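Local coordinates for protein fatty acid amide hydrolase (Candida albicans, PDB 6KVR) that probably hydrolyses monocarboxylic acid amides to the carboxylate and ammonium, as a serine hydrolase of the amidase family, at residues D15-S20 against K406-S411; D60-V65 against H115-C120; A90-I93 against E97-S100. All coordinates share one frame; numbering follows the deposited sequence.

Contact 1: D15-S20 against K406-S411; sequences DKYEDS and KLLSGS
Two groups meet the carbonyl oxygen of Tyr17: Ser409 offers its alpha hydrogen, with CA 3.6 Å from Tyr17 O and an angle of 153° at the hydrogen, while Asn412 ND2 adds a weak hydrogen bond. One residue earlier, Lys16 O lies 3.6 Å from Ser409 CB, so successive carbonyls of the incoming chain rest on the same serine. The hydroxyl of Ser409 has another task, since OG bonds Arg405 O within its own helix. Beside this backbone contact sits a small apolar patch. Leu408 CD1 approaches the Tyr17 ring at its edge, close to the ring plane, and is 3.8 Å from Tyr17 CD2; Leu408 CB reaches the same ring carbon at 4.0 Å. With CG beside the backbone N (chi1 -69°), the tyrosine lies along the helix flank; Tyr17 OH bonds Asp12 OD1 of its own loop and, weakly, Arg405 NH1 of the helix. Backbone bonding between Asp19 and Asn412 extends the attachment just before Asp19 caps helix 20-40. The whole is a case of an N-terminal loop, ahead of helix 20-40, docked on the C-terminal end of helix 402-409 in an enzyme of the amidase family.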
loop_
_atom_site.group_PDB
_atom_site.type_symbol
_atom_site.label_atom_id
_atom_site.label_comp_id
_atom_site.label_asym_id
_atom_site.label_seq_id
_atom_site.Cartn_x
_atom_site.Cartn_y
_atom_site.Cartn_z
ATOM N N ASP A 15 15.399 31.425 4.565
ATOM C CA ASP A 15 16.568 32.146 5.053
ATOM C C ASP A 15 17.664 31.243 5.605
ATOM O O ASP A 15 18.696 31.755 6.049
ATOM C CB ASP A 15 16.154 33.171 6.119
ATOM C CG ASP A 15 15.381 32.550 7.271
ATOM O OD1 ASP A 15 15.193 31.314 7.296
ATOM O OD2 ASP A 15 14.962 33.312 8.170
ATOM N N LYS A 16 17.480 29.929 5.595
ATOM C CA LYS A 16 18.487 28.994 6.077
ATOM C C LYS A 16 18.844 27.989 4.994
ATOM O O LYS A 16 19.100 26.817 5.281
ATOM C CB LYS A 16 18.008 28.264 7.337
ATOM C CG LYS A 16 17.797 29.164 8.564
ATOM C CD LYS A 16 17.538 28.372 9.872
ATOM C CE LYS A 16 16.281 27.487 9.780
ATOM N NZ LYS A 16 15.663 27.163 11.112
ATOM N N TYR A 17 18.858 28.434 3.730
ATOM C CA TYR A 17 19.153 27.569 2.590
ATOM C C TYR A 17 20.422 27.991 1.861
ATOM O O TYR A 17 21.308 27.161 1.645
ATOM C CB TYR A 17 17.999 27.580 1.575
ATOM C CG TYR A 17 16.711 26.932 2.010
ATOM C CD1 TYR A 17 15.842 27.583 2.871
ATOM C CD2 TYR A 17 16.334 25.695 1.510
ATOM C CE1 TYR A 17 14.651 27.014 3.251
ATOM C CE2 TYR A 17 15.132 25.100 1.887
ATOM C CZ TYR A 17 14.296 25.769 2.761
ATOM O OH TYR A 17 13.100 25.210 3.146
ATOM N N GLU A 18 20.505 29.251 1.426
ATOM C CA GLU A 18 21.514 29.736 0.494
ATOM C C GLU A 18 22.659 30.444 1.202
ATOM O O GLU A 18 22.473 31.089 2.232
ATOM C CB GLU A 18 20.911 30.731 -0.493
ATOM C CG GLU A 18 20.031 30.174 -1.556
ATOM C CD GLU A 18 19.241 31.286 -2.232
ATOM O OE1 GLU A 18 18.561 32.044 -1.506
ATOM O OE2 GLU A 18 19.305 31.414 -3.470
ATOM N N ASP A 19 23.837 30.371 0.582
ATOM C CA ASP A 19 25.011 31.112 1.029
ATOM C C ASP A 19 26.055 31.144 -0.073
ATOM O O ASP A 19 26.805 30.175 -0.248
ATOM C CB ASP A 19 25.607 30.494 2.291
ATOM C CG ASP A 19 26.642 31.388 2.930
ATOM O OD1 ASP A 19 27.729 31.566 2.324
ATOM O OD2 ASP A 19 26.373 31.908 4.041
ATOM N N SER A 20 26.122 32.259 -0.806
ATOM C CA SER A 20 26.894 32.290 -2.043
ATOM C C SER A 20 28.394 32.134 -1.804
ATOM O O SER A 20 29.108 31.632 -2.681
ATOM C CB SER A 20 26.615 33.583 -2.810
ATOM O OG SER A 20 27.156 33.478 -4.120
ATOM N N LYS A 406 17.549 20.269 4.374
ATOM C CA LYS A 406 18.808 19.599 4.685
ATOM C C LYS A 406 19.626 19.339 3.429
ATOM O O LYS A 406 20.841 19.581 3.409
ATOM C CB LYS A 406 18.555 18.292 5.424
ATOM C CG LYS A 406 19.844 17.593 5.809
ATOM C CD LYS A 406 19.733 16.090 5.607
ATOM C CE LYS A 406 19.107 15.417 6.813
ATOM N NZ LYS A 406 19.928 15.630 8.037
ATOM N N LEU A 407 18.985 18.845 2.366
ATOM C CA LEU A 407 19.744 18.541 1.153
ATOM C C LEU A 407 20.208 19.807 0.441
ATOM O O LEU A 407 21.281 19.811 -0.156
ATOM C CB LEU A 407 18.914 17.668 0.219
ATOM C CG LEU A 407 18.596 16.276 0.791
ATOM C CD1 LEU A 407 17.293 15.757 0.217
ATOM C CD2 LEU A 407 19.739 15.297 0.514
ATOM N N LEU A 408 19.434 20.889 0.510
ATOM C CA LEU A 408 19.810 22.123 -0.174
ATOM C C LEU A 408 20.861 22.909 0.607
ATOM O O LEU A 408 21.826 23.407 0.018
ATOM C CB LEU A 408 18.573 22.990 -0.421
ATOM C CG LEU A 408 17.624 22.583 -1.566
ATOM C CD1 LEU A 408 16.285 23.330 -1.486
ATOM C CD2 LEU A 408 18.256 22.740 -2.955
ATOM N N SER A 409 20.697 23.028 1.930
ATOM C CA SER A 409 21.650 23.774 2.752
ATOM C C SER A 409 22.991 23.053 2.898
ATOM O O SER A 409 23.993 23.701 3.235
ATOM C CB SER A 409 21.057 24.054 4.141
ATOM O OG SER A 409 20.913 22.846 4.890
ATOM N N GLY A 410 23.042 21.739 2.645
ATOM C CA GLY A 410 24.319 21.035 2.681
ATOM C C GLY A 410 25.344 21.564 1.693
ATOM O O GLY A 410 26.549 21.359 1.885
ATOM N N SER A 411 24.897 22.209 0.614
ATOM C CA SER A 411 25.802 22.857 -0.317
ATOM C C SER A 411 25.611 24.364 -0.377
ATOM O O SER A 411 26.417 25.044 -1.022
ATOM C CB SER A 411 25.621 22.280 -1.726
ATOM O OG SER A 411 24.485 22.875 -2.340
#

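Contact 2: D60-V65 against H115-C120; sequences DQFNAV and HQFTNC
The first torsions of Phe62 and Phe117 differ, and together they bring the two rings into contact: in Phe62 CG stands anti to the backbone N (chi1 -170°), whereas in Phe117 it lies beside the N and anti to the carbonyl carbon (chi1 -77°). The ring planes end up almost parallel, at 3°, yet neither ring covers the face of the other. They meet rim to rim with centroids 5.8 Å apart, and the closest point is Phe62 CE2 against Phe117 CE1 at 3.5 Å. The pair is therefore an apolar rim contact and not an offset or T-shaped stack. Ala64 completes the trio. Its methyl carbon CB lies 3.9 Å from Phe117 CD1 and 4.0 Å from Phe117 CB, filling in beside the root of the ring. Further neighbours enclose the group: Tyr67 sets its ring at a steep inclination to that of Phe62, Tyr243 of helix 235-243 touches Ala64, and Leu50 touches Phe117. The backbones are shaped by helix ends. Gln61 closes helix 54-59 in a Schellman motif, Asn63 caps helix 64-70 through OD1 to Asp66 N, and Asn119 N bonds His115 O at 2.9 Å where helix 100-118 stops. The arrangement exemplifies a buried hydrophobic junction between a short connection of consecutive helices, 54-59 to 64-70, and the C-terminal end of helix 100-118.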
loop_
_atom_site.group_PDB
_atom_site.type_symbol
_atom_site.label_atom_id
_atom_site.label_comp_id
_atom_site.label_asym_id
_atom_site.label_seq_id
_atom_site.Cartn_x
_atom_site.Cartn_y
_atom_site.Cartn_z
ATOM N N ASP A 60 13.698 32.063 -31.353
ATOM C CA ASP A 60 12.987 31.855 -32.600
ATOM C C ASP A 60 11.928 30.765 -32.528
ATOM O O ASP A 60 11.266 30.505 -33.540
ATOM C CB ASP A 60 13.998 31.506 -33.683
ATOM C CG ASP A 60 14.516 32.730 -34.402
ATOM O OD1 ASP A 60 14.636 32.683 -35.645
ATOM O OD2 ASP A 60 14.786 33.748 -33.718
ATOM N N GLN A 61 11.757 30.114 -31.375
ATOM C CA GLN A 61 10.820 28.995 -31.260
ATOM C C GLN A 61 11.165 27.914 -32.282
ATOM O O GLN A 61 10.292 27.356 -32.942
ATOM C CB GLN A 61 9.372 29.463 -31.421
ATOM C CG GLN A 61 9.009 30.566 -30.439
ATOM C CD GLN A 61 7.537 30.951 -30.466
ATOM O OE1 GLN A 61 6.656 30.153 -30.122
ATOM N NE2 GLN A 61 7.262 32.197 -30.864
ATOM N N PHE A 62 12.462 27.663 -32.443
ATOM C CA PHE A 62 12.957 26.656 -33.371
ATOM C C PHE A 62 12.324 25.295 -33.078
ATOM O O PHE A 62 12.256 24.870 -31.923
ATOM C CB PHE A 62 14.488 26.603 -33.244
ATOM C CG PHE A 62 15.177 25.774 -34.294
ATOM C CD1 PHE A 62 15.424 26.288 -35.553
ATOM C CD2 PHE A 62 15.612 24.488 -34.003
ATOM C CE1 PHE A 62 16.080 25.526 -36.515
ATOM C CE2 PHE A 62 16.258 23.723 -34.958
ATOM C CZ PHE A 62 16.494 24.244 -36.219
ATOM N N ASN A 63 11.828 24.624 -34.129
ATOM C CA ASN A 63 11.283 23.267 -34.015
ATOM C C ASN A 63 12.404 22.301 -34.381
ATOM O O ASN A 63 12.644 22.039 -35.564
ATOM C CB ASN A 63 10.058 23.093 -34.915
ATOM C CG ASN A 63 9.469 21.674 -34.872
ATOM O OD1 ASN A 63 10.145 20.701 -34.526
ATOM N ND2 ASN A 63 8.198 21.560 -35.245
ATOM N N ALA A 64 13.095 21.766 -33.364
ATOM C CA ALA A 64 14.243 20.910 -33.645
ATOM C C ALA A 64 13.828 19.598 -34.300
ATOM O O ALA A 64 14.587 19.044 -35.100
ATOM C CB ALA A 64 15.039 20.638 -32.367
ATOM N N VAL A 65 12.636 19.091 -33.995
ATOM C CA VAL A 65 12.197 17.831 -34.599
ATOM C C VAL A 65 12.007 17.997 -36.106
ATOM O O VAL A 65 12.390 17.127 -36.898
ATOM C CB VAL A 65 10.911 17.336 -33.913
ATOM C CG1 VAL A 65 10.328 16.125 -34.652
ATOM C CG2 VAL A 65 11.196 17.004 -32.450
ATOM N N HIS A 115 20.621 16.166 -27.275
ATOM C CA HIS A 115 21.300 16.984 -26.270
ATOM C C HIS A 115 21.770 18.319 -26.837
ATOM O O HIS A 115 21.666 19.353 -26.167
ATOM C CB HIS A 115 22.499 16.240 -25.681
ATOM C CG HIS A 115 23.216 17.028 -24.626
ATOM N ND1 HIS A 115 22.630 17.365 -23.424
ATOM C CD2 HIS A 115 24.448 17.585 -24.608
ATOM C CE1 HIS A 115 23.481 18.066 -22.697
ATOM N NE2 HIS A 115 24.592 18.220 -23.396
ATOM N N GLN A 116 22.325 18.312 -28.052
ATOM C CA GLN A 116 22.853 19.546 -28.637
ATOM C C GLN A 116 21.763 20.599 -28.805
ATOM O O GLN A 116 22.021 21.797 -28.656
ATOM C CB GLN A 116 23.520 19.241 -29.982
ATOM C CG GLN A 116 24.790 20.023 -30.210
ATOM C CD GLN A 116 25.195 20.080 -31.676
ATOM O OE1 GLN A 116 24.875 19.186 -32.460
ATOM N NE2 GLN A 116 25.884 21.147 -32.050
ATOM N N PHE A 117 20.529 20.171 -29.061
ATOM C CA PHE A 117 19.422 21.103 -29.216
ATOM C C PHE A 117 18.657 21.346 -27.914
ATOM O O PHE A 117 18.327 22.494 -27.611
ATOM C CB PHE A 117 18.466 20.592 -30.294
ATOM C CG PHE A 117 18.966 20.812 -31.704
ATOM C CD1 PHE A 117 18.720 22.014 -32.364
ATOM C CD2 PHE A 117 19.683 19.823 -32.370
ATOM C CE1 PHE A 117 19.174 22.218 -33.673
ATOM C CE2 PHE A 117 20.135 20.015 -33.660
ATOM C CZ PHE A 117 19.883 21.217 -34.315
ATOM N N THR A 118 18.355 20.299 -27.131
ATOM C CA THR A 118 17.473 20.468 -25.984
ATOM C C THR A 118 18.180 20.545 -24.632
ATOM O O THR A 118 17.544 20.968 -23.660
ATOM C CB THR A 118 16.456 19.329 -25.927
ATOM O OG1 THR A 118 17.152 18.094 -25.713
ATOM C CG2 THR A 118 15.641 19.272 -27.223
ATOM N N ASN A 119 19.453 20.146 -24.533
ATOM C CA ASN A 119 20.197 20.137 -23.263
ATOM C C ASN A 119 19.584 19.135 -22.281
ATOM O O ASN A 119 19.522 19.367 -21.071
ATOM C CB ASN A 119 20.282 21.541 -22.646
ATOM C CG ASN A 119 21.343 21.646 -21.548
ATOM O OD1 ASN A 119 22.461 21.148 -21.695
ATOM N ND2 ASN A 119 20.992 22.306 -20.439
ATOM N N CYS A 120 19.147 17.995 -22.814
ATOM C CA CYS A 120 18.409 16.994 -22.063
ATOM C C CYS A 120 19.277 16.012 -21.267
ATOM O O CYS A 120 18.734 15.311 -20.406
ATOM C CB CYS A 120 17.509 16.204 -23.019
ATOM S SG CYS A 120 18.440 15.368 -24.317
#

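Contact 3: A90-I93 against E97-S100; sequences AKKI and ELSS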
loop_
_atom_site.group_PDB
_atom_site.type_symbol
_atom_site.label_atom_id
_atom_site.label_comp_id
_atom_site.label_asym_id
_atom_site.label_seq_id
_atom_site.Cartn_x
_atom_site.Cartn_y
_atom_site.Cartn_z
ATOM N N ALA A 90 12.715 -5.070 -30.884
ATOM C CA ALA A 90 13.030 -6.247 -30.082
ATOM C C ALA A 90 12.873 -7.521 -30.905
ATOM O O ALA A 90 13.757 -8.390 -30.896
ATOM C CB ALA A 90 12.142 -6.290 -28.832
ATOM N N LYS A 91 11.750 -7.643 -31.629
ATOM C CA LYS A 91 11.542 -8.796 -32.505
ATOM C C LYS A 91 12.624 -8.884 -33.582
ATOM O O LYS A 91 13.125 -9.977 -33.881
ATOM C CB LYS A 91 10.158 -8.725 -33.156
ATOM C CG LYS A 91 8.997 -9.152 -32.276
ATOM C CD LYS A 91 7.747 -8.294 -32.525
ATOM C CE LYS A 91 6.463 -9.075 -32.188
ATOM N NZ LYS A 91 5.360 -8.270 -31.539
ATOM N N LYS A 92 12.999 -7.746 -34.179
ATOM C CA LYS A 92 14.015 -7.766 -35.232
ATOM C C LYS A 92 15.363 -8.246 -34.699
ATOM O O LYS A 92 16.022 -9.090 -35.316
ATOM C CB LYS A 92 14.161 -6.382 -35.866
ATOM C CG LYS A 92 13.057 -5.977 -36.830
ATOM C CD LYS A 92 13.646 -5.106 -37.950
ATOM C CE LYS A 92 12.555 -4.383 -38.755
ATOM N NZ LYS A 92 11.310 -5.209 -38.919
ATOM N N ILE A 93 15.802 -7.703 -33.557
ATOM C CA ILE A 93 17.063 -8.136 -32.950
ATOM C C ILE A 93 17.004 -9.618 -32.604
ATOM O O ILE A 93 17.941 -10.379 -32.877
ATOM C CB ILE A 93 17.381 -7.293 -31.704
ATOM C CG1 ILE A 93 17.620 -5.834 -32.088
ATOM C CG2 ILE A 93 18.569 -7.883 -30.952
ATOM C CD1 ILE A 93 17.484 -4.876 -30.919
ATOM N N GLU A 97 17.788 -9.982 -37.545
ATOM C CA GLU A 97 17.735 -9.010 -38.628
ATOM C C GLU A 97 18.561 -7.763 -38.327
ATOM O O GLU A 97 19.126 -7.167 -39.251
ATOM C CB GLU A 97 16.281 -8.646 -38.917
ATOM C CG GLU A 97 15.422 -9.880 -39.124
ATOM C CD GLU A 97 13.992 -9.552 -39.511
ATOM O OE1 GLU A 97 13.727 -8.376 -39.848
ATOM O OE2 GLU A 97 13.140 -10.472 -39.502
ATOM N N LEU A 98 18.668 -7.364 -37.060
ATOM C CA LEU A 98 19.513 -6.237 -36.683
ATOM C C LEU A 98 20.483 -6.621 -35.574
ATOM O O LEU A 98 20.127 -7.344 -34.634
ATOM C CB LEU A 98 18.695 -5.032 -36.210
ATOM C CG LEU A 98 17.683 -4.404 -37.152
ATOM C CD1 LEU A 98 16.685 -3.595 -36.350
ATOM C CD2 LEU A 98 18.420 -3.527 -38.167
ATOM N N SER A 99 21.707 -6.119 -35.676
ATOM C CA SER A 99 22.631 -6.250 -34.571
ATOM C C SER A 99 22.261 -5.255 -33.474
ATOM O O SER A 99 21.601 -4.240 -33.712
ATOM C CB SER A 99 24.068 -6.028 -35.044
ATOM O OG SER A 99 24.375 -4.652 -35.159
ATOM N N SER A 100 22.653 -5.579 -32.245
ATOM C CA SER A 100 22.443 -4.621 -31.166
ATOM C C SER A 100 23.323 -3.405 -31.368
ATOM O O SER A 100 22.895 -2.271 -31.118
ATOM C CB SER A 100 22.724 -5.264 -29.807
ATOM O OG SER A 100 21.706 -6.176 -29.492
#
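One backbone hydrogen bond joins 90-93 to 97-100, from Glu97 N to Lys92 O, 3.0 Å long and moderately bent at 146°, with the donor tilted 26° from the carbonyl plane. This bond spans five residues, one more than the usual helical step, as the chain turns off the helix axis. A second backbone contact follows: Ile93 CA directs its hydrogen at Leu98 O, 3.6 Å away. Around this frame the long side chain of Lys92 runs between two partners. Leu98 CD1 packs against Lys92 CB and Lys92 CD, each at 3.8 Å, so that the leucine tip crosses the aliphatic part of the lysine. Glu97 OE1 lies 3.8 Å from Lys92 CD. Its separation from Lys92 NZ is 4.1 Å, too far for a salt bridge, although the opposite charges probably still attract. The lysine chain, bent at chi2 (-146°), thus passes the carboxylate with its methylenes nearer than its amine. In the more buried part of the contact, Ile93 CG2 touches Ser100 OG at 3.9 Å, and His151 lies against both residues. The next helix then starts: Ser99 OG caps it at Glu102 N, and Ser100 N bonds Asp137 OD1 of helix 126-143. Such a compact helix-loop-helix connection, its second helix begun by a serine N-cap, joins helices 86-94 and 100-118.

Read from the N terminus, the chain illustrates how loops of very different size can be nested within one fold. Contact 1 starts near the beginning, ahead of helix 20-40, and is completed only at helix 402-409, enclosing 385 intervening residues. Inside that loop, contact 2 joins 60-65 to 115-120 across a mostly helical excursion of 49 residues. Contact 3 lies within it in turn, with three residues between its segments, at the connection from helix 86-94 to helix 100-118. None of the loops cross. Helix 100-118 starts at contact 3 and ends at contact 2, whose centres are about 30 Å apart. Contacts 1 and 3 sit on opposite sides of the chain's centre, about 49 Å apart between centres.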